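Local atomic coordinates of racemase, putative (Roseobacter denitrificans, PDB entry 3TCS), a protein that binds magnesium and D-alanine in a TIM-barrel enzyme fold of the mandelate racemase/muconate lactonizing enzyme family and is a putative racemase of unproven activity. Residues D34-V39 with E346-K351; R289-V294 with M319-A324. All blocks are in the same frame, centred on the assembly; numbering follows the deposited sequence.

Contact 1. Residues D34-V39 with E346-K351; sequences DAVGFV and EGLFVK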
ATOM      1  N   ASP B  34      -5.251  10.248  17.329  1.00  9.86           N
ATOM      2  CA  ASP B  34      -4.262   9.370  16.710  1.00 11.78           C
ATOM      3  C   ASP B  34      -4.657   7.898  16.572  1.00 11.44           C
ATOM      4  O   ASP B  34      -4.144   7.200  15.703  1.00 11.80           O
ATOM      5  CB  ASP B  34      -2.938   9.472  17.467  1.00 14.99           C
ATOM      6  CG  ASP B  34      -2.278  10.830  17.308  1.00 22.15           C
ATOM      7  OD1 ASP B  34      -2.916  11.748  16.743  1.00 23.30           O
ATOM      8  OD2 ASP B  34      -1.119  10.981  17.751  1.00 25.15           O
ATOM      9  N   ALA B  35      -5.575   7.434  17.414  1.00 10.75           N
ATOM     10  CA  ALA B  35      -5.988   6.032  17.396  1.00 11.28           C
ATOM     11  C   ALA B  35      -7.225   5.703  16.560  1.00 10.84           C
ATOM     12  O   ALA B  35      -7.293   4.641  15.937  1.00 12.64           O
ATOM     13  CB  ALA B  35      -6.195   5.551  18.824  1.00 10.34           C
ATOM     14  N   VAL B  36      -8.207   6.595  16.547  1.00 10.42           N
ATOM     15  CA  VAL B  36      -9.424   6.328  15.787  1.00  9.22           C
ATOM     16  C   VAL B  36     -10.062   7.610  15.274  1.00 10.27           C
ATOM     17  O   VAL B  36      -9.962   8.668  15.913  1.00  9.85           O
ATOM     18  CB  VAL B  36     -10.452   5.562  16.654  1.00 12.09           C
ATOM     19  CG1 VAL B  36     -10.907   6.436  17.801  1.00 11.69           C
ATOM     20  CG2 VAL B  36     -11.641   5.126  15.807  1.00 14.44           C
ATOM     21  N   GLY B  37     -10.712   7.505  14.116  1.00  7.46           N
ATOM     22  CA  GLY B  37     -11.370   8.648  13.514  1.00  7.05           C
ATOM     23  C   GLY B  37     -12.706   8.270  12.901  1.00  8.26           C
ATOM     24  O   GLY B  37     -12.817   7.267  12.195  1.00  7.47           O
ATOM     25  N   PHE B  38     -13.728   9.072  13.174  1.00  8.18           N
ATOM     26  CA  PHE B  38     -15.062   8.818  12.645  1.00  8.59           C
ATOM     27  C   PHE B  38     -15.355   9.738  11.472  1.00  9.16           C
ATOM     28  O   PHE B  38     -14.809  10.841  11.378  1.00  9.74           O
ATOM     29  CB  PHE B  38     -16.101   9.005  13.751  1.00  9.28           C
ATOM     30  CG  PHE B  38     -15.942   8.037  14.889  1.00  8.17           C
ATOM     31  CD1 PHE B  38     -16.247   6.689  14.717  1.00  9.42           C
ATOM     32  CD2 PHE B  38     -15.441   8.461  16.113  1.00  9.23           C
ATOM     33  CE1 PHE B  38     -16.054   5.772  15.748  1.00  8.53           C
ATOM     34  CE2 PHE B  38     -15.241   7.549  17.158  1.00  9.26           C
ATOM     35  CZ  PHE B  38     -15.549   6.203  16.973  1.00  8.74           C
ATOM     36  N   VAL B  39     -16.218   9.278  10.577  1.00  8.66           N
ATOM     37  CA  VAL B  39     -16.567  10.044   9.392  1.00  8.74           C
ATOM     38  C   VAL B  39     -18.061  10.301   9.315  1.00  8.84           C
ATOM     39  O   VAL B  39     -18.863   9.410   9.565  1.00  8.82           O
ATOM     40  CB  VAL B  39     -16.155   9.286   8.110  1.00  9.87           C
ATOM     41  CG1 VAL B  39     -16.466  10.129   6.873  1.00 10.04           C
ATOM     42  CG2 VAL B  39     -14.672   8.927   8.170  1.00 10.71           C
ATOM     43  N   GLU B 346     -12.081   3.355  25.144  1.00 16.61           N
ATOM     44  CA  GLU B 346     -12.983   3.692  26.236  1.00 20.17           C
ATOM     45  C   GLU B 346     -13.773   4.953  25.909  1.00 17.99           C
ATOM     46  O   GLU B 346     -13.211   5.937  25.435  1.00 19.88           O
ATOM     47  CB  GLU B 346     -12.182   3.928  27.519  1.00 24.67           C
ATOM     48  CG  GLU B 346     -11.798   2.665  28.254  1.00 32.02           C
ATOM     49  CD  GLU B 346     -12.968   2.086  29.021  1.00 36.52           C
ATOM     50  OE1 GLU B 346     -13.366   2.691  30.042  1.00 38.98           O
ATOM     51  OE2 GLU B 346     -13.497   1.036  28.598  1.00 40.09           O
ATOM     52  N   GLY B 347     -15.077   4.913  26.154  1.00 17.62           N
ATOM     53  CA  GLY B 347     -15.916   6.077  25.926  1.00 15.85           C
ATOM     54  C   GLY B 347     -16.071   6.590  24.510  1.00 15.03           C
ATOM     55  O   GLY B 347     -16.220   7.795  24.301  1.00 12.78           O
ATOM     56  N   LEU B 348     -16.047   5.693  23.530  1.00 11.09           N
ATOM     57  CA  LEU B 348     -16.220   6.110  22.147  1.00  9.71           C
ATOM     58  C   LEU B 348     -17.694   6.301  21.815  1.00  9.58           C
ATOM     59  O   LEU B 348     -18.043   7.161  21.014  1.00  9.54           O
ATOM     60  CB  LEU B 348     -15.638   5.066  21.184  1.00  9.04           C
ATOM     61  CG  LEU B 348     -14.124   4.856  21.155  1.00  8.27           C
ATOM     62  CD1 LEU B 348     -13.780   3.753  20.147  1.00  9.05           C
ATOM     63  CD2 LEU B 348     -13.437   6.150  20.771  1.00  7.48           C
ATOM     64  N   PHE B 349     -18.557   5.508  22.447  1.00 10.20           N
ATOM     65  CA  PHE B 349     -19.985   5.556  22.156  1.00 11.26           C
ATOM     66  C   PHE B 349     -20.871   5.928  23.335  1.00 12.05           C
ATOM     67  O   PHE B 349     -20.477   5.785  24.487  1.00 12.43           O
ATOM     68  CB  PHE B 349     -20.423   4.198  21.606  1.00 11.72           C
ATOM     69  CG  PHE B 349     -19.455   3.611  20.621  1.00 12.84           C
ATOM     70  CD1 PHE B 349     -19.181   4.262  19.424  1.00 12.99           C
ATOM     71  CD2 PHE B 349     -18.797   2.418  20.902  1.00 13.22           C
ATOM     72  CE1 PHE B 349     -18.260   3.734  18.517  1.00 11.31           C
ATOM     73  CE2 PHE B 349     -17.878   1.882  20.007  1.00 12.87           C
ATOM     74  CZ  PHE B 349     -17.608   2.543  18.811  1.00 12.95           C
ATOM     75  N   VAL B 350     -22.071   6.414  23.029  1.00 13.83           N
ATOM     76  CA  VAL B 350     -23.035   6.788  24.061  1.00 13.63           C
ATOM     77  C   VAL B 350     -23.397   5.526  24.842  1.00 15.52           C
ATOM     78  O   VAL B 350     -23.474   5.533  26.070  1.00 14.18           O
ATOM     79  CB  VAL B 350     -24.304   7.390  23.431  1.00 14.28           C
ATOM     80  CG1 VAL B 350     -25.362   7.634  24.502  1.00 14.17           C
ATOM     81  CG2 VAL B 350     -23.956   8.699  22.733  1.00 15.61           C
ATOM     82  N   LYS B 351     -23.607   4.438  24.109  1.00 14.58           N
ATOM     83  CA  LYS B 351     -23.938   3.159  24.710  1.00 16.03           C
ATOM     84  C   LYS B 351     -23.210   2.096  23.902  1.00 14.15           C
ATOM     85  O   LYS B 351     -23.333   2.050  22.678  1.00 12.08           O
ATOM     86  CB  LYS B 351     -25.448   2.919  24.662  1.00 19.07           C
ATOM     87  CG  LYS B 351     -25.883   1.613  25.315  1.00 25.58           C
ATOM     88  CD  LYS B 351     -25.393   1.524  26.755  1.00 30.82           C
ATOM     89  CE  LYS B 351     -25.740   0.179  27.384  1.00 34.27           C
ATOM     90  NZ  LYS B 351     -25.195   0.058  28.766  1.00 34.73           N
TER
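Val36 meets Leu348 methyl to methyl, Val36 CG1 lying 3.9 Å from Leu348 CD2, and the two side chains approach at a slant. The valine's first torsion, chi1 65°, sets CG1 between the backbone N and the carbonyl carbon and aims it at the leucine, while its other methyl, CG2, sits 4.2 Å above the plane of the Phe38 ring, offset toward the rim. Phe38 extends toward the same loop. Its ring receives Leu348 CD2 at the edge, 4.3 Å from Phe38 CE2, so one leucine methyl touches both Val36 and Phe38. The far end of the ring reaches Phe349: Phe38 CZ is 4.0 Å from Phe349 CE1, the two side chains crossing at about a right angle. Within its own segment, Leu348 CB stands 3.8 Å above the centre of the Phe349 ring. Trp377 of helix 375-380 adds to the cluster, touching Val36 and Leu348 and meeting Phe38 edge-to-face. The backbones stay 9.3 Å apart at Val36 CA and Leu348 CA. Such apolar packing joins the antiparallel sheet of the N-terminal domain to the loop between strands 332-335 and 360-363 of the barrel domain, in the two-domain architecture of the enolase superfamily.

Contact 2. Residues R289-V294 with M319-A324; sequences RTLRVV and MHLLRA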
ATOM      1  N   ARG B 289     -16.107  -3.142  -0.892  1.00  7.94           N
ATOM      2  CA  ARG B 289     -14.935  -3.900  -1.294  1.00  8.16           C
ATOM      3  C   ARG B 289     -14.850  -5.233  -0.556  1.00  8.07           C
ATOM      4  O   ARG B 289     -14.417  -6.233  -1.125  1.00 10.00           O
ATOM      5  CB  ARG B 289     -13.679  -3.045  -1.096  1.00  9.29           C
ATOM      6  CG  ARG B 289     -13.582  -1.905  -2.134  1.00  9.16           C
ATOM      7  CD  ARG B 289     -12.517  -0.888  -1.767  1.00 11.33           C
ATOM      8  NE  ARG B 289     -11.240  -1.531  -1.493  1.00 12.07           N
ATOM      9  CZ  ARG B 289     -10.342  -1.864  -2.414  1.00 13.92           C
ATOM     10  NH1 ARG B 289     -10.560  -1.607  -3.701  1.00 11.51           N
ATOM     11  NH2 ARG B 289      -9.224  -2.474  -2.043  1.00 13.40           N
ATOM     12  N   THR B 290     -15.281  -5.266   0.702  1.00  7.54           N
ATOM     13  CA  THR B 290     -15.261  -6.524   1.442  1.00  8.85           C
ATOM     14  C   THR B 290     -16.249  -7.504   0.793  1.00  8.66           C
ATOM     15  O   THR B 290     -15.976  -8.702   0.702  1.00  8.81           O
ATOM     16  CB  THR B 290     -15.635  -6.316   2.926  1.00  8.50           C
ATOM     17  OG1 THR B 290     -14.660  -5.466   3.546  1.00  6.05           O
ATOM     18  CG2 THR B 290     -15.667  -7.652   3.657  1.00  8.57           C
ATOM     19  N   LEU B 291     -17.389  -6.992   0.335  1.00  7.17           N
ATOM     20  CA  LEU B 291     -18.389  -7.837  -0.317  1.00  8.49           C
ATOM     21  C   LEU B 291     -17.833  -8.472  -1.598  1.00  8.74           C
ATOM     22  O   LEU B 291     -18.267  -9.552  -2.004  1.00  7.89           O
ATOM     23  CB  LEU B 291     -19.651  -7.032  -0.631  1.00  9.33           C
ATOM     24  CG  LEU B 291     -20.472  -6.620   0.598  1.00 11.07           C
ATOM     25  CD1 LEU B 291     -21.666  -5.774   0.170  1.00 12.60           C
ATOM     26  CD2 LEU B 291     -20.937  -7.866   1.339  1.00 10.84           C
ATOM     27  N   ARG B 292     -16.878  -7.802  -2.237  1.00  7.92           N
ATOM     28  CA  ARG B 292     -16.273  -8.360  -3.444  1.00  9.76           C
ATOM     29  C   ARG B 292     -15.447  -9.581  -3.050  1.00  9.19           C
ATOM     30  O   ARG B 292     -15.439 -10.585  -3.758  1.00  9.11           O
ATOM     31  CB  ARG B 292     -15.381  -7.332  -4.138  1.00 11.00           C
ATOM     32  CG  ARG B 292     -16.135  -6.127  -4.661  1.00 15.03           C
ATOM     33  CD  ARG B 292     -15.229  -5.230  -5.480  1.00 16.45           C
ATOM     34  NE  ARG B 292     -15.732  -3.861  -5.528  1.00 21.49           N
ATOM     35  CZ  ARG B 292     -15.088  -2.849  -6.105  1.00 21.80           C
ATOM     36  NH1 ARG B 292     -13.915  -3.061  -6.689  1.00 19.40           N
ATOM     37  NH2 ARG B 292     -15.605  -1.625  -6.076  1.00 22.01           N
ATOM     38  N   VAL B 293     -14.759  -9.496  -1.913  1.00  9.21           N
ATOM     39  CA  VAL B 293     -13.963 -10.619  -1.436  1.00  9.07           C
ATOM     40  C   VAL B 293     -14.902 -11.734  -0.977  1.00  9.23           C
ATOM     41  O   VAL B 293     -14.646 -12.910  -1.221  1.00  7.48           O
ATOM     42  CB  VAL B 293     -13.032 -10.198  -0.281  1.00  9.35           C
ATOM     43  CG1 VAL B 293     -12.342 -11.424   0.323  1.00  9.57           C
ATOM     44  CG2 VAL B 293     -11.983  -9.223  -0.806  1.00  9.28           C
ATOM     45  N   VAL B 294     -15.993 -11.356  -0.319  1.00  7.54           N
ATOM     46  CA  VAL B 294     -16.979 -12.329   0.143  1.00  8.84           C
ATOM     47  C   VAL B 294     -17.501 -13.142  -1.047  1.00  9.29           C
ATOM     48  O   VAL B 294     -17.681 -14.359  -0.951  1.00  8.18           O
ATOM     49  CB  VAL B 294     -18.164 -11.628   0.840  1.00  8.02           C
ATOM     50  CG1 VAL B 294     -19.306 -12.609   1.065  1.00  8.20           C
ATOM     51  CG2 VAL B 294     -17.706 -11.042   2.171  1.00  8.22           C
ATOM     52  N   MET B 319     -20.216  -7.527  12.635  1.00  4.57           N
ATOM     53  CA  MET B 319     -21.436  -8.158  13.132  1.00  7.79           C
ATOM     54  C   MET B 319     -22.547  -8.029  12.087  1.00  6.96           C
ATOM     55  O   MET B 319     -23.254  -8.996  11.805  1.00  5.76           O
ATOM     56  CB  MET B 319     -21.873  -7.502  14.449  1.00  5.33           C
ATOM     57  CG  MET B 319     -21.033  -7.919  15.648  1.00  5.87           C
ATOM     58  SD  MET B 319     -21.186  -6.778  17.044  1.00 10.00           S
ATOM     59  CE  MET B 319     -22.994  -6.742  17.272  1.00  3.78           C
ATOM     60  N   HIS B 320     -22.702  -6.840  11.509  1.00  5.88           N
ATOM     61  CA  HIS B 320     -23.733  -6.642  10.493  1.00  7.12           C
ATOM     62  C   HIS B 320     -23.443  -7.482   9.255  1.00  6.89           C
ATOM     63  O   HIS B 320     -24.351  -8.080   8.673  1.00  8.95           O
ATOM     64  CB  HIS B 320     -23.833  -5.169  10.080  1.00  6.61           C
ATOM     65  CG  HIS B 320     -24.654  -4.328  11.008  1.00  7.67           C
ATOM     66  ND1 HIS B 320     -24.201  -3.915  12.243  1.00 10.77           N
ATOM     67  CD2 HIS B 320     -25.900  -3.815  10.876  1.00  5.66           C
ATOM     68  CE1 HIS B 320     -25.129  -3.182  12.829  1.00  6.57           C
ATOM     69  NE2 HIS B 320     -26.171  -3.106  12.021  1.00 10.57           N
ATOM     70  N   LEU B 321     -22.177  -7.523   8.850  1.00  7.46           N
ATOM     71  CA  LEU B 321     -21.794  -8.297   7.676  1.00  7.53           C
ATOM     72  C   LEU B 321     -22.097  -9.781   7.881  1.00  7.26           C
ATOM     73  O   LEU B 321     -22.659 -10.434   7.000  1.00  8.78           O
ATOM     74  CB  LEU B 321     -20.301  -8.120   7.374  1.00  6.51           C
ATOM     75  CG  LEU B 321     -19.806  -8.857   6.120  1.00 11.26           C
ATOM     76  CD1 LEU B 321     -20.336  -8.156   4.874  1.00 10.36           C
ATOM     77  CD2 LEU B 321     -18.290  -8.892   6.094  1.00 10.68           C
ATOM     78  N   LEU B 322     -21.728 -10.306   9.047  1.00  7.11           N
ATOM     79  CA  LEU B 322     -21.949 -11.715   9.349  1.00  7.89           C
ATOM     80  C   LEU B 322     -23.423 -12.104   9.417  1.00 10.51           C
ATOM     81  O   LEU B 322     -23.758 -13.279   9.271  1.00 11.51           O
ATOM     82  CB  LEU B 322     -21.239 -12.094  10.652  1.00  7.48           C
ATOM     83  CG  LEU B 322     -19.707 -12.156  10.582  1.00  6.27           C
ATOM     84  CD1 LEU B 322     -19.154 -12.444  11.964  1.00  9.59           C
ATOM     85  CD2 LEU B 322     -19.267 -13.250   9.602  1.00  6.69           C
ATOM     86  N   ARG B 323     -24.301 -11.127   9.632  1.00  9.51           N
ATOM     87  CA  ARG B 323     -25.735 -11.403   9.688  1.00  9.58           C
ATOM     88  C   ARG B 323     -26.317 -11.349   8.281  1.00  9.42           C
ATOM     89  O   ARG B 323     -27.512 -11.563   8.092  1.00  9.44           O
ATOM     90  CB  ARG B 323     -26.467 -10.366  10.549  1.00 10.12           C
ATOM     91  CG  ARG B 323     -26.285 -10.499  12.062  1.00 12.00           C
ATOM     92  CD  ARG B 323     -26.892 -11.789  12.628  1.00 11.48           C
ATOM     93  NE  ARG B 323     -28.277 -12.023  12.215  1.00 11.85           N
ATOM     94  CZ  ARG B 323     -28.998 -13.072  12.602  1.00 12.21           C
ATOM     95  NH1 ARG B 323     -28.465 -13.975  13.416  1.00 10.57           N
ATOM     96  NH2 ARG B 323     -30.238 -13.240  12.159  1.00 11.33           N
ATOM     97  N   ALA B 324     -25.476 -11.065   7.292  1.00  9.37           N
ATOM     98  CA  ALA B 324     -25.971 -10.958   5.928  1.00 10.50           C
ATOM     99  C   ALA B 324     -25.339 -11.870   4.876  1.00 11.21           C
ATOM    100  O   ALA B 324     -26.029 -12.336   3.974  1.00 13.65           O
ATOM    101  CB  ALA B 324     -25.868  -9.511   5.469  1.00  8.56           C
TER
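Leu321 fits its forked end against Thr290 and Leu291, linking helix 287-300 to helix 314-322, two neighbouring helices of the TIM-barrel domain. It has the most surface buried here, 66 Å² of the 120 Å² summed over both segments. CG lies anti to the backbone N (chi1 -178°), which carries the branch out toward the other helix, and the two methyls divide the work: CD2 goes to the threonine and CD1 to the leucine. Thr290 contributes its methyl, also anti to its own backbone N, with Thr290 CG2 at 3.8 Å from Leu321 CD2, and the two side chains meet aslant. Its hydroxyl has a different task: OG1 is hydrogen-bonded to Gly286 O, one turn back, so the polar atom of this buried residue is satisfied while CG2 is left to the apolar contact. The backbones remain well separated, with 8.7 Å between Leu291 CA and Leu321 CA; within these segments the contact is made by side chains. Leu291 is partly exposed and starts out to one flank of the interface, but its CD2 methyl returns to it, the two leucine side chains running antiparallel alongside one another, and Leu291 CD2 comes to 3.6 Å from Leu321 CD1.

Contacts 1 and 2 are separate apolar clusters: their centres lie 22 Å apart, their nearest atoms about 10 Å apart, and they do not touch. Along the chain contact 2 is nested within the loop closed by contact 1, whose segments have 306 residues between them against 24 for contact 2. The longer closure spans two domains, while contact 2 joins helices inside the C-terminal one. Neither contact supplies a ligand of the magnesium held by Asp205, Glu231 and Glu257, which also line the D-alanine pocket. Contact 2 stands off from it, the side chain of Thr290 being about 11 Å from that of Glu257; contact 1 lies away from the metal and D-alanine sites.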